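Long-range contacts in extracellular sialidase/neuraminidase, putative (Aspergillus fumigatus, PDB 2XZI), which hydrolyses terminal sialic acids, acting mainly as a Kdnase that prefers deaminated neuraminic acid, and probably uses a six-bladed beta-propeller of the sialidase family: residues Gln63-Ile68 with Gly130-Pro135; Ala99-Asn104 with Ser120-Thr125; Lys141-Thr146 with Trp180-Val185; Ser145-Arg150 with Leu171-Thr176. All blocks are in the same frame, centred on the assembly; numbering follows the deposited sequence. Where two conformers were deposited one is given.

Interaction 1: Gln63-Ile68 with Gly130-Pro135; sequences QDFGDI and GKDVLP. With NA (sodium ion), chain E; KDM (deamino-alpha-neuraminic acid), chain C.
Phe-65 lays its ring against the carboxylate of Asp-132, and this stack is the tight part of the contact. The two planes differ by only 14°, with Phe-65 CZ 3.3 Å from Asp-132 CB and Phe-65 CE2 3.6 Å from Asp-132 CG. A chi1 of 54° sets Phe-65 CG between the backbone N and the carbonyl carbon, and Gln-63 CB lies over one ring face toward the rim. Leu-134 approaches in the ring plane, its CD2 3.9 Å from Phe-65 CD1. The same methyl lies 3.8 Å from Gly-66 CA, where the backbone comes close because no side chain intervenes; the phi of 93° there also suits glycine.

The other side is loose and wet. No direct hydrogen bond crosses; two waters lie between the Gln-63 amide and Val-133 O. One, 2.6 Å from Gln-63 OE1, has more acceptors in reach than protons; Gln-63 NE2 donates to the second at 2.7 Å, which passes a bond on to Val-133 O. Thr-61 OG1 also bonds Gln-63 OE1. The carboxylate of Asp-132 is held separately, by Ser-127 OG on its OD2.

Next to Phe-65, Asp-64 OD2 receives a very short 2.5 Å hydrogen bond from O2 of the bound deamino-neuraminic acid, and Asp-67 OD1 coordinates the sodium ion at 2.4 Å. The 63-68 loop thus has its outer side packed against 130-135 and carries one residue of each site. A pocket aspartate beside the anomeric oxygen is characteristic of sialidase active sites, where the equivalent residue probably serves as the acid/base.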
# COMPACT_ATOMS: atom_id res chain seq x y z
N GLN A 63 -3.45 15.81 6.47
CA GLN A 63 -4.49 15.11 7.23
C GLN A 63 -5.21 14.03 6.43
O GLN A 63 -5.22 14.06 5.21
CB GLN A 63 -5.49 16.10 7.83
CG GLN A 63 -4.84 17.04 8.85
CD GLN A 63 -5.64 18.30 9.11
OE1 GLN A 63 -6.10 18.96 8.18
NE2 GLN A 63 -5.80 18.64 10.38
N ASP A 64 -5.80 13.08 7.15
CA ASP A 64 -6.47 11.92 6.55
C ASP A 64 -7.83 12.25 5.97
O ASP A 64 -8.41 11.43 5.24
CB ASP A 64 -6.72 10.82 7.60
CG ASP A 64 -5.46 10.30 8.29
OD1 ASP A 64 -4.33 10.58 7.88
OD2 ASP A 64 -5.64 9.59 9.31
N PHE A 65 -8.37 13.41 6.33
CA PHE A 65 -9.71 13.82 5.93
C PHE A 65 -9.59 15.11 5.12
O PHE A 65 -8.52 15.73 5.06
CB PHE A 65 -10.58 14.07 7.17
CG PHE A 65 -9.95 15.04 8.14
CD1 PHE A 65 -10.13 16.42 8.00
CD2 PHE A 65 -9.15 14.57 9.17
CE1 PHE A 65 -9.52 17.32 8.89
CE2 PHE A 65 -8.53 15.47 10.06
CZ PHE A 65 -8.72 16.84 9.91
N GLY A 66 -10.71 15.53 4.53
CA GLY A 66 -10.72 16.68 3.64
C GLY A 66 -10.53 16.27 2.19
O GLY A 66 -10.70 15.10 1.84
N ASP A 67 -10.17 17.24 1.35
CA ASP A 67 -10.05 17.02 -0.08
C ASP A 67 -8.78 16.22 -0.39
O ASP A 67 -7.65 16.73 -0.28
CB ASP A 67 -10.04 18.38 -0.80
CG ASP A 67 -10.10 18.25 -2.30
OD1 ASP A 67 -10.33 17.13 -2.82
OD2 ASP A 67 -9.93 19.29 -2.98
N ILE A 68 -8.99 14.97 -0.79
CA ILE A 68 -7.90 14.04 -1.10
C ILE A 68 -8.27 13.32 -2.37
O ILE A 68 -9.38 12.79 -2.47
CB ILE A 68 -7.67 13.03 0.06
CG1 ILE A 68 -7.26 13.75 1.35
CG2 ILE A 68 -6.64 11.97 -0.32
CD1 ILE A 68 -7.25 12.88 2.60
N GLY A 130 -14.22 13.02 13.99
CA GLY A 130 -15.16 14.14 14.07
C GLY A 130 -14.56 15.34 14.78
O GLY A 130 -13.52 15.23 15.44
N LYS A 131 -15.22 16.48 14.63
CA LYS A 131 -14.78 17.75 15.26
C LYS A 131 -13.38 18.20 14.86
O LYS A 131 -12.68 18.88 15.62
CB LYS A 131 -14.93 17.69 16.79
CG LYS A 131 -16.31 17.30 17.27
CD LYS A 131 -17.39 18.26 16.80
CE LYS A 131 -18.74 17.90 17.40
NZ LYS A 131 -19.80 18.81 16.87
N ASP A 132 -12.95 17.79 13.67
CA ASP A 132 -11.71 18.27 13.08
C ASP A 132 -12.00 19.53 12.26
O ASP A 132 -13.07 19.67 11.67
CB ASP A 132 -11.10 17.19 12.19
CG ASP A 132 -10.61 16.01 12.98
OD1 ASP A 132 -9.73 16.18 13.85
OD2 ASP A 132 -11.11 14.89 12.74
N VAL A 133 -11.03 20.44 12.23
CA VAL A 133 -11.23 21.71 11.53
C VAL A 133 -10.67 21.62 10.11
O VAL A 133 -9.50 21.32 9.92
CB VAL A 133 -10.59 22.89 12.30
CG1 VAL A 133 -10.96 24.20 11.65
CG2 VAL A 133 -11.04 22.89 13.76
N LEU A 134 -11.53 21.87 9.13
CA LEU A 134 -11.13 21.92 7.72
C LEU A 134 -10.46 23.25 7.40
O LEU A 134 -10.50 24.18 8.21
CB LEU A 134 -12.34 21.65 6.83
CG LEU A 134 -12.92 20.23 6.93
CD1 LEU A 134 -14.37 20.20 6.49
CD2 LEU A 134 -12.08 19.25 6.10
N PRO A 135 -9.80 23.36 6.23
CA PRO A 135 -9.11 24.60 5.88
C PRO A 135 -9.99 25.86 5.91
O PRO A 135 -9.48 26.94 6.24
CB PRO A 135 -8.63 24.35 4.45
CG PRO A 135 -8.40 22.89 4.42
CD PRO A 135 -9.48 22.28 5.26
NA NA E . -11.19 16.16 -4.88
C2 KDM C . -3.43 6.88 9.50
C1 KDM C . -2.01 6.73 10.02
C3 KDM C . -3.43 7.16 7.98
C4 KDM C . -4.71 6.67 7.26
C5 KDM C . -5.89 6.35 8.19
C6 KDM C . -5.44 5.32 9.25
C7 KDM C . -6.46 5.11 10.38
C8 KDM C . -6.03 3.94 11.29
C9 KDM C . -7.02 3.76 12.43
O5 KDM C . -7.04 5.88 7.44
O1A KDM C . -1.08 7.25 9.37
O1B KDM C . -1.90 6.11 11.10
O4 KDM C . -5.12 7.69 6.35
O6 KDM C . -4.16 5.67 9.88
O7 KDM C . -6.56 6.31 11.14
O8 KDM C . -5.99 2.71 10.56
O9 KDM C . -8.27 3.34 11.86
O2 KDM C . -3.97 8.01 10.21
O HOH W 1 -7.58 21.09 7.88
O HOH W 2 -7.14 20.73 11.53
O HOH W 3 -9.81 18.04 -5.71
O HOH W 4 -11.49 14.37 -3.52

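Interaction 2: Ala99-Asn104 with Ser120-Thr125; sequences AGTWGN and SWNGAT
The indole of Trp-102 receives Trp-121 CD1 over the centre of one face, 3.4 Å above the plane. The two ring planes stand at 57°, so the edge of Trp-121 points at the face of Trp-102. With CG anti to the backbone N (chi1 175°), the Trp-121 side chain leaves beside its carbonyl carbon, and CD1 then reaches the Trp-102 ring. Gly-123 N lies over one face of Trp-121, offset toward the rim. At the Trp-121 edge, in plane, a water accepts a hydrogen bond from Trp-121 NE1 at 3.2 Å and another from Gly-100 N. Further edge-to-face partners extend the cluster, Tyr-154 for Trp-102 and His-152 for Trp-121.

Beneath the rings the backbones pair antiparallel. Thr-101 N donates to Asn-122 O at 3.0 Å and 169°, and Asn-122 N returns a bond to Thr-101 O at 3.1 Å. Gly-103 and Ser-120 form the next hydrogen-bonded pair, with both N to O distances, Gly-103 N to Ser-120 O and Ser-120 N to Gly-103 O, at 2.9 Å. Between them, the non-hydrogen-bonded tryptophan pair brings Trp-121 CA to 3.1 Å from Thr-101 O, a CA-H...O contact.

The face opposite the tryptophans is polar. Asn-122 ND2 makes a weak bond to Thr-101 OG1 at 3.3 Å and a straighter one to Gly-123 O, while its OD1 is taken by Arg-151. Thr-101 OG1 has a stronger partner in Gly-66 O.

This is the hairpin of strands 101-109 and 115-122, which opens a four-stranded antiparallel sheet, the blade unit of a sialidase beta-propeller.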
# COMPACT_ATOMS: atom_id res chain seq x y z
N ALA A 99 -14.95 17.27 -2.90
CA ALA A 99 -13.97 17.71 -1.90
C ALA A 99 -13.87 16.70 -0.75
O ALA A 99 -13.36 17.00 0.34
CB ALA A 99 -14.33 19.09 -1.37
N GLY A 100 -14.37 15.50 -1.02
CA GLY A 100 -14.24 14.38 -0.10
C GLY A 100 -12.91 13.68 -0.28
O GLY A 100 -12.03 14.12 -1.03
N THR A 101 -12.79 12.55 0.41
CA THR A 101 -11.56 11.78 0.49
C THR A 101 -11.68 10.55 -0.38
O THR A 101 -12.54 9.70 -0.14
CB THR A 101 -11.32 11.28 1.95
OG1 THR A 101 -11.23 12.38 2.87
CG2 THR A 101 -10.08 10.37 2.05
N TRP A 102 -10.82 10.46 -1.40
CA TRP A 102 -10.63 9.23 -2.17
C TRP A 102 -9.28 8.66 -1.77
O TRP A 102 -8.26 9.32 -1.98
CB TRP A 102 -10.63 9.50 -3.68
CG TRP A 102 -11.92 9.98 -4.24
CD1 TRP A 102 -12.28 11.27 -4.46
CD2 TRP A 102 -13.04 9.17 -4.63
NE1 TRP A 102 -13.56 11.33 -4.97
CE2 TRP A 102 -14.04 10.06 -5.09
CE3 TRP A 102 -13.29 7.79 -4.65
CZ2 TRP A 102 -15.29 9.61 -5.55
CZ3 TRP A 102 -14.53 7.35 -5.11
CH2 TRP A 102 -15.50 8.25 -5.56
N GLY A 103 -9.25 7.44 -1.25
CA GLY A 103 -7.97 6.91 -0.78
C GLY A 103 -7.90 5.42 -0.55
O GLY A 103 -8.67 4.65 -1.11
N ASN A 104 -6.94 5.03 0.29
CA ASN A 104 -6.66 3.61 0.55
C ASN A 104 -6.43 2.79 -0.73
O ASN A 104 -7.04 1.75 -0.92
CB ASN A 104 -7.79 2.98 1.39
CG ASN A 104 -7.73 3.37 2.84
OD1 ASN A 104 -7.99 4.52 3.20
ND2 ASN A 104 -7.35 2.42 3.69
N SER A 120 -11.20 3.40 -0.71
CA SER A 120 -12.14 3.89 0.29
C SER A 120 -12.52 5.34 -0.02
O SER A 120 -11.73 6.08 -0.65
CB SER A 120 -11.51 3.80 1.68
OG SER A 120 -11.22 2.46 2.06
N TRP A 121 -13.73 5.74 0.38
CA TRP A 121 -14.19 7.11 0.23
C TRP A 121 -14.90 7.53 1.50
O TRP A 121 -15.56 6.69 2.15
CB TRP A 121 -15.18 7.18 -0.94
CG TRP A 121 -15.81 8.51 -1.13
CD1 TRP A 121 -15.34 9.50 -1.92
CD2 TRP A 121 -17.04 8.99 -0.55
NE1 TRP A 121 -16.18 10.58 -1.87
CE2 TRP A 121 -17.23 10.30 -1.04
CE3 TRP A 121 -17.99 8.45 0.34
CZ2 TRP A 121 -18.34 11.09 -0.68
CZ3 TRP A 121 -19.09 9.25 0.71
CH2 TRP A 121 -19.25 10.55 0.20
N ASN A 122 -14.81 8.80 1.84
CA ASN A 122 -15.74 9.44 2.78
C ASN A 122 -16.05 10.85 2.31
O ASN A 122 -15.29 11.44 1.52
CB ASN A 122 -15.27 9.42 4.25
CG ASN A 122 -13.91 10.03 4.45
OD1 ASN A 122 -12.90 9.33 4.50
ND2 ASN A 122 -13.86 11.37 4.54
N GLY A 123 -17.13 11.40 2.84
CA GLY A 123 -17.58 12.74 2.47
C GLY A 123 -16.69 13.87 2.92
O GLY A 123 -15.90 13.72 3.85
N ALA A 124 -16.89 15.02 2.27
CA ALA A 124 -16.08 16.23 2.45
C ALA A 124 -16.11 16.81 3.88
O ALA A 124 -15.18 17.50 4.29
CB ALA A 124 -16.52 17.31 1.45
N THR A 125 -17.19 16.52 4.61
CA THR A 125 -17.40 17.16 5.90
C THR A 125 -17.40 16.13 7.02
O THR A 125 -17.84 16.42 8.13
CB THR A 125 -18.73 17.95 5.94
OG1 THR A 125 -19.82 17.06 5.66
CG2 THR A 125 -18.71 19.11 4.92
O HOH W 5 -13.34 18.73 2.44
O HOH W 6 -15.63 13.55 -2.85
O HOH W 7 -13.19 14.41 4.83

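Interaction 3: Lys141-Thr146 with Trp180-Val185; sequences KKIDST and WAWDAV. With KDM (deamino-alpha-neuraminic acid), chain C.
Behind the sugar pocket's own residues, Ile-143 backs the segment that carries the ligand-binding Trp-182. Its CG2 methyl packs on the peptide link, lying 3.6 Å from both Ala-181 C and Trp-182 N, and touches Ala-181 CB as well. Ile-143 CG1 meets the indole at its edge, 4.2 Å from Trp-182 CE3. Trp-182 CG is anti to the backbone N (chi1 -173°), and another part of the ring's edge faces the sugar: O5 of the deamino-neuraminic acid lies in the ring plane, 3.4 Å from Trp-182 CZ2. Arg-151 makes a cation-pi contact with the same indole.

Farther along, the two backbones touch without a conventional hydrogen bond. Two CA-H...O contacts replace it: Ala-181 CA approaches Asp-144 O at 3.3 Å, and Ser-145 CA approaches Trp-180 O at 3.6 Å with 149° at the hydrogen. One water bridges the carbonyls at the outer end, donating to Ser-145 O at 2.7 Å and also to Trp-180 O.

The turn that presents Asp-144 O and Ser-145 O is fixed internally by an Asx turn. Asp-144 OD1 accepts from Thr-146 N, met from above the carboxylate plane, and from Thr-146 OG1 at 2.6 Å on the syn side.

Around the contact, strand 141-142 pairs in parallel with strand 126-127, and Ile-143 also rests on Asn-122 of strand 115-122. The 180-185 loop, coming from helix 172-175, bonds to Arg-151 through the backbone of Ala-181 and reaches Ser-120 and Asn-104 through Val-185, beside the hairpin of strands 101-109 and 115-122.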
# COMPACT_ATOMS: atom_id res chain seq x y z
N LYS A 141 -18.12 16.37 10.94
CA LYS A 141 -18.94 15.41 11.66
C LYS A 141 -18.16 14.12 11.75
O LYS A 141 -17.35 13.82 10.86
CB LYS A 141 -20.25 15.16 10.92
CG LYS A 141 -21.17 16.38 10.83
CD LYS A 141 -22.34 16.16 9.87
CE LYS A 141 -21.92 16.26 8.40
NZ LYS A 141 -21.32 17.58 8.02
N LYS A 142 -18.39 13.34 12.80
CA LYS A 142 -17.77 12.03 12.93
C LYS A 142 -18.36 11.05 11.93
O LYS A 142 -19.56 11.00 11.74
CB LYS A 142 -17.92 11.50 14.37
CG LYS A 142 -17.12 10.24 14.64
CD LYS A 142 -17.20 9.79 16.10
CE LYS A 142 -16.38 8.51 16.30
NZ LYS A 142 -16.23 8.11 17.73
N ILE A 143 -17.49 10.28 11.27
CA ILE A 143 -17.94 9.20 10.41
C ILE A 143 -18.95 8.35 11.19
O ILE A 143 -18.71 7.98 12.34
CB ILE A 143 -16.72 8.36 9.93
CG1 ILE A 143 -15.90 9.14 8.89
CG2 ILE A 143 -17.16 7.02 9.37
CD1 ILE A 143 -16.47 9.17 7.51
N ASP A 144 -20.08 8.08 10.57
CA ASP A 144 -21.16 7.35 11.24
C ASP A 144 -21.75 6.29 10.32
O ASP A 144 -21.22 6.04 9.24
CB ASP A 144 -22.23 8.33 11.79
CG ASP A 144 -22.93 9.12 10.70
OD1 ASP A 144 -23.09 8.64 9.55
OD2 ASP A 144 -23.35 10.27 11.00
N SER A 145 -22.86 5.66 10.71
CA SER A 145 -23.36 4.53 9.95
C SER A 145 -24.39 4.92 8.88
O SER A 145 -24.97 4.06 8.23
CB SER A 145 -23.95 3.49 10.90
OG SER A 145 -25.18 3.96 11.44
N THR A 146 -24.59 6.22 8.67
CA THR A 146 -25.53 6.68 7.64
C THR A 146 -24.88 6.54 6.28
O THR A 146 -23.65 6.45 6.17
CB THR A 146 -25.94 8.15 7.83
OG1 THR A 146 -24.81 9.00 7.57
CG2 THR A 146 -26.49 8.40 9.25
N TRP A 180 -21.94 -0.62 9.33
CA TRP A 180 -20.59 -0.12 9.53
C TRP A 180 -20.49 1.40 9.33
O TRP A 180 -21.25 1.98 8.55
CB TRP A 180 -19.60 -0.85 8.61
CG TRP A 180 -19.14 -2.21 9.13
CD1 TRP A 180 -19.84 -3.08 9.94
CD2 TRP A 180 -17.88 -2.83 8.88
NE1 TRP A 180 -19.09 -4.21 10.20
CE2 TRP A 180 -17.87 -4.06 9.57
CE3 TRP A 180 -16.74 -2.44 8.16
CZ2 TRP A 180 -16.78 -4.93 9.53
CZ3 TRP A 180 -15.65 -3.31 8.13
CH2 TRP A 180 -15.68 -4.54 8.80
N ALA A 181 -19.56 2.01 10.05
CA ALA A 181 -19.26 3.42 9.92
C ALA A 181 -17.87 3.54 9.31
O ALA A 181 -17.74 3.59 8.09
CB ALA A 181 -19.36 4.12 11.27
N TRP A 182 -16.83 3.49 10.14
CA TRP A 182 -15.47 3.44 9.59
C TRP A 182 -15.27 2.16 8.79
O TRP A 182 -15.89 1.11 9.07
CB TRP A 182 -14.40 3.56 10.68
CG TRP A 182 -13.02 3.69 10.11
CD1 TRP A 182 -12.03 2.73 10.10
CD2 TRP A 182 -12.46 4.84 9.45
NE1 TRP A 182 -10.90 3.22 9.47
CE2 TRP A 182 -11.15 4.50 9.05
CE3 TRP A 182 -12.96 6.12 9.14
CZ2 TRP A 182 -10.31 5.41 8.39
CZ3 TRP A 182 -12.12 7.02 8.46
CH2 TRP A 182 -10.82 6.65 8.10
N ASP A 183 -14.44 2.26 7.75
CA ASP A 183 -14.01 1.11 6.96
C ASP A 183 -12.67 1.45 6.34
O ASP A 183 -12.27 2.62 6.31
CB ASP A 183 -15.02 0.74 5.85
CG ASP A 183 -14.68 -0.57 5.16
OD1 ASP A 183 -14.04 -1.45 5.81
OD2 ASP A 183 -15.04 -0.72 3.96
N ALA A 184 -11.98 0.42 5.86
CA ALA A 184 -10.73 0.59 5.12
C ALA A 184 -10.53 -0.62 4.24
O ALA A 184 -10.87 -1.74 4.63
CB ALA A 184 -9.54 0.74 6.07
N VAL A 185 -9.97 -0.40 3.06
CA VAL A 185 -9.42 -1.49 2.24
C VAL A 185 -7.90 -1.30 2.18
O VAL A 185 -7.41 -0.16 2.14
CB VAL A 185 -10.06 -1.56 0.82
CG1 VAL A 185 -9.85 -0.25 0.04
CG2 VAL A 185 -9.58 -2.80 0.06
C2 KDM C . -3.43 6.88 9.50
C1 KDM C . -2.01 6.73 10.02
C3 KDM C . -3.43 7.16 7.98
C4 KDM C . -4.71 6.67 7.26
C5 KDM C . -5.89 6.35 8.19
C6 KDM C . -5.44 5.32 9.25
C7 KDM C . -6.46 5.11 10.38
C8 KDM C . -6.03 3.94 11.29
C9 KDM C . -7.02 3.76 12.43
O5 KDM C . -7.04 5.88 7.44
O1A KDM C . -1.08 7.25 9.37
O1B KDM C . -1.90 6.11 11.10
O4 KDM C . -5.12 7.69 6.35
O6 KDM C . -4.16 5.67 9.88
O7 KDM C . -6.56 6.31 11.14
O8 KDM C . -5.99 2.71 10.56
O9 KDM C . -8.27 3.34 11.86
O2 KDM C . -3.97 8.01 10.21
O HOH W 8 -23.91 1.61 7.78

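Interaction 4: Ser145-Arg150 with Leu171-Thr176; sequences STWEGR and LTKELT
The methyl CG2 of Thr-172 sits over the centre of the Arg-150 guanidinium, 3.4 Å above its plane, the two side chains meeting tip to tip. Thr-176 slides past Arg-150 in the opposite direction, bringing its CG2 to 3.4 Å from Arg-150 NH2. In the guanidinium plane a water accepts from Arg-150 NH1 at 2.9 Å and lies 2.8 Å from Thr-176 O, with more acceptors near than protons. On the exposed flank Trp-147 CZ3 lies 3.9 Å from Lys-173 CG and also touches Thr-172 CB. Arg-150 NH1 and Lys-173 NZ, both probably charged, remain 5.5 Å apart.

Thr-172 and Lys-173 project from a single helical turn, 172-175, after the last strand of the blade containing strand 152-158; Thr-176, first beyond it, bonds through N to Thr-172 O at 2.9 Å.

In the next shell, Arg-150 bends at chi3 (-63°), turning NE out of the extended line, and NH2 has a weak bond to Pro-177 O. Thr-172 OG1 is held by Asp-170 OD1 and Leu-153 N, while Trp-147 makes an edge-to-face pair with His-152. Behind Arg-150 the loop is shaped by an ST motif, Thr-146 OG1 accepting from Gly-149 N at 2.9 Å.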
# COMPACT_ATOMS: atom_id res chain seq x y z
N SER A 145 -22.86 5.66 10.71
CA SER A 145 -23.36 4.53 9.95
C SER A 145 -24.39 4.92 8.88
O SER A 145 -24.97 4.06 8.23
CB SER A 145 -23.95 3.49 10.90
OG SER A 145 -25.18 3.96 11.44
N THR A 146 -24.59 6.22 8.67
CA THR A 146 -25.53 6.68 7.64
C THR A 146 -24.88 6.54 6.28
O THR A 146 -23.65 6.45 6.17
CB THR A 146 -25.94 8.15 7.83
OG1 THR A 146 -24.81 9.00 7.57
CG2 THR A 146 -26.49 8.40 9.25
N TRP A 147 -25.69 6.54 5.22
CA TRP A 147 -25.17 6.43 3.86
C TRP A 147 -24.23 7.58 3.53
O TRP A 147 -23.17 7.38 2.94
CB TRP A 147 -26.33 6.37 2.87
CG TRP A 147 -25.92 6.16 1.44
CD1 TRP A 147 -26.08 7.03 0.40
CD2 TRP A 147 -25.27 5.00 0.90
NE1 TRP A 147 -25.59 6.48 -0.76
CE2 TRP A 147 -25.09 5.24 -0.48
CE3 TRP A 147 -24.83 3.78 1.44
CZ2 TRP A 147 -24.48 4.31 -1.33
CZ3 TRP A 147 -24.22 2.86 0.59
CH2 TRP A 147 -24.05 3.13 -0.78
N GLU A 148 -24.59 8.78 3.94
CA GLU A 148 -23.79 9.97 3.66
C GLU A 148 -22.53 10.07 4.53
O GLU A 148 -21.50 10.60 4.08
CB GLU A 148 -24.65 11.23 3.86
CG GLU A 148 -25.92 11.28 3.02
CD GLU A 148 -27.08 10.41 3.55
OE1 GLU A 148 -27.06 10.00 4.74
OE2 GLU A 148 -28.01 10.14 2.76
N GLY A 149 -22.59 9.53 5.75
CA GLY A 149 -21.52 9.69 6.72
C GLY A 149 -20.58 8.51 6.93
O GLY A 149 -19.66 8.60 7.73
N ARG A 150 -20.82 7.40 6.23
CA ARG A 150 -20.02 6.18 6.42
C ARG A 150 -18.89 6.13 5.42
O ARG A 150 -18.90 6.87 4.43
CB ARG A 150 -20.85 4.90 6.30
CG ARG A 150 -21.40 4.61 4.90
CD ARG A 150 -22.34 3.40 4.88
NE ARG A 150 -21.63 2.16 5.24
CZ ARG A 150 -22.07 0.92 5.02
NH1 ARG A 150 -23.23 0.70 4.42
NH2 ARG A 150 -21.32 -0.11 5.39
N LEU A 171 -19.35 -0.24 -4.22
CA LEU A 171 -19.64 -1.63 -3.87
C LEU A 171 -19.92 -1.80 -2.39
O LEU A 171 -19.96 -2.94 -1.91
CB LEU A 171 -18.52 -2.56 -4.34
CG LEU A 171 -18.32 -2.69 -5.86
CD1 LEU A 171 -17.33 -3.80 -6.20
CD2 LEU A 171 -19.65 -2.95 -6.57
N THR A 172 -20.17 -0.70 -1.69
CA THR A 172 -20.38 -0.70 -0.24
C THR A 172 -21.47 -1.66 0.19
O THR A 172 -21.27 -2.45 1.12
CB THR A 172 -20.72 0.70 0.26
OG1 THR A 172 -19.68 1.60 -0.13
CG2 THR A 172 -20.81 0.77 1.79
N LYS A 173 -22.62 -1.62 -0.48
CA LYS A 173 -23.75 -2.44 -0.06
C LYS A 173 -23.49 -3.93 -0.27
O LYS A 173 -24.07 -4.75 0.42
CB LYS A 173 -25.03 -2.02 -0.78
CG LYS A 173 -25.49 -0.64 -0.43
CD LYS A 173 -26.02 -0.55 1.00
CE LYS A 173 -27.21 -1.47 1.21
NZ LYS A 173 -28.04 -0.99 2.36
N GLU A 174 -22.59 -4.24 -1.20
CA GLU A 174 -22.28 -5.61 -1.56
C GLU A 174 -21.13 -6.19 -0.71
O GLU A 174 -21.13 -7.37 -0.35
CB GLU A 174 -21.92 -5.67 -3.05
CG GLU A 174 -23.10 -5.45 -4.02
CD GLU A 174 -23.60 -4.00 -4.11
OE1 GLU A 174 -22.83 -3.04 -3.90
OE2 GLU A 174 -24.81 -3.82 -4.43
N LEU A 175 -20.14 -5.34 -0.39
CA LEU A 175 -18.88 -5.84 0.15
C LEU A 175 -18.45 -5.23 1.48
O LEU A 175 -17.38 -5.57 2.00
CB LEU A 175 -17.74 -5.64 -0.87
CG LEU A 175 -17.92 -6.36 -2.21
CD1 LEU A 175 -16.83 -5.99 -3.20
CD2 LEU A 175 -17.98 -7.88 -2.05
N THR A 176 -19.28 -4.34 2.02
CA THR A 176 -19.07 -3.85 3.39
C THR A 176 -20.24 -4.29 4.25
O THR A 176 -21.40 -4.15 3.83
CB THR A 176 -18.92 -2.32 3.43
OG1 THR A 176 -17.95 -1.93 2.45
CG2 THR A 176 -18.45 -1.84 4.82
O HOH W 9 -23.35 -2.13 3.73

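From the N terminus, the 63-68 loop comes first, and interaction 1 closes a long excursion when 130-135 returns to it. Interaction 2 is nested inside, joining the hairpin strands 101-109 and 115-122; its first strand also bonds back to the 63-68 segment through Ile-68 O to Trp-102 N. Interaction 3 opens after interaction 1 has closed, and a backbone bond from Lys-141 N to Thr-125 O links it to interaction 2. Interaction 4 starts from the same chain region, sharing Ser-145 and Thr-146, and closes at 171-176, before 180-185 closes interaction 3. Together they tie one blade to the preceding blade's 63-68 loop and to the 180-185 segment leading to the next, beside the sugar pocket.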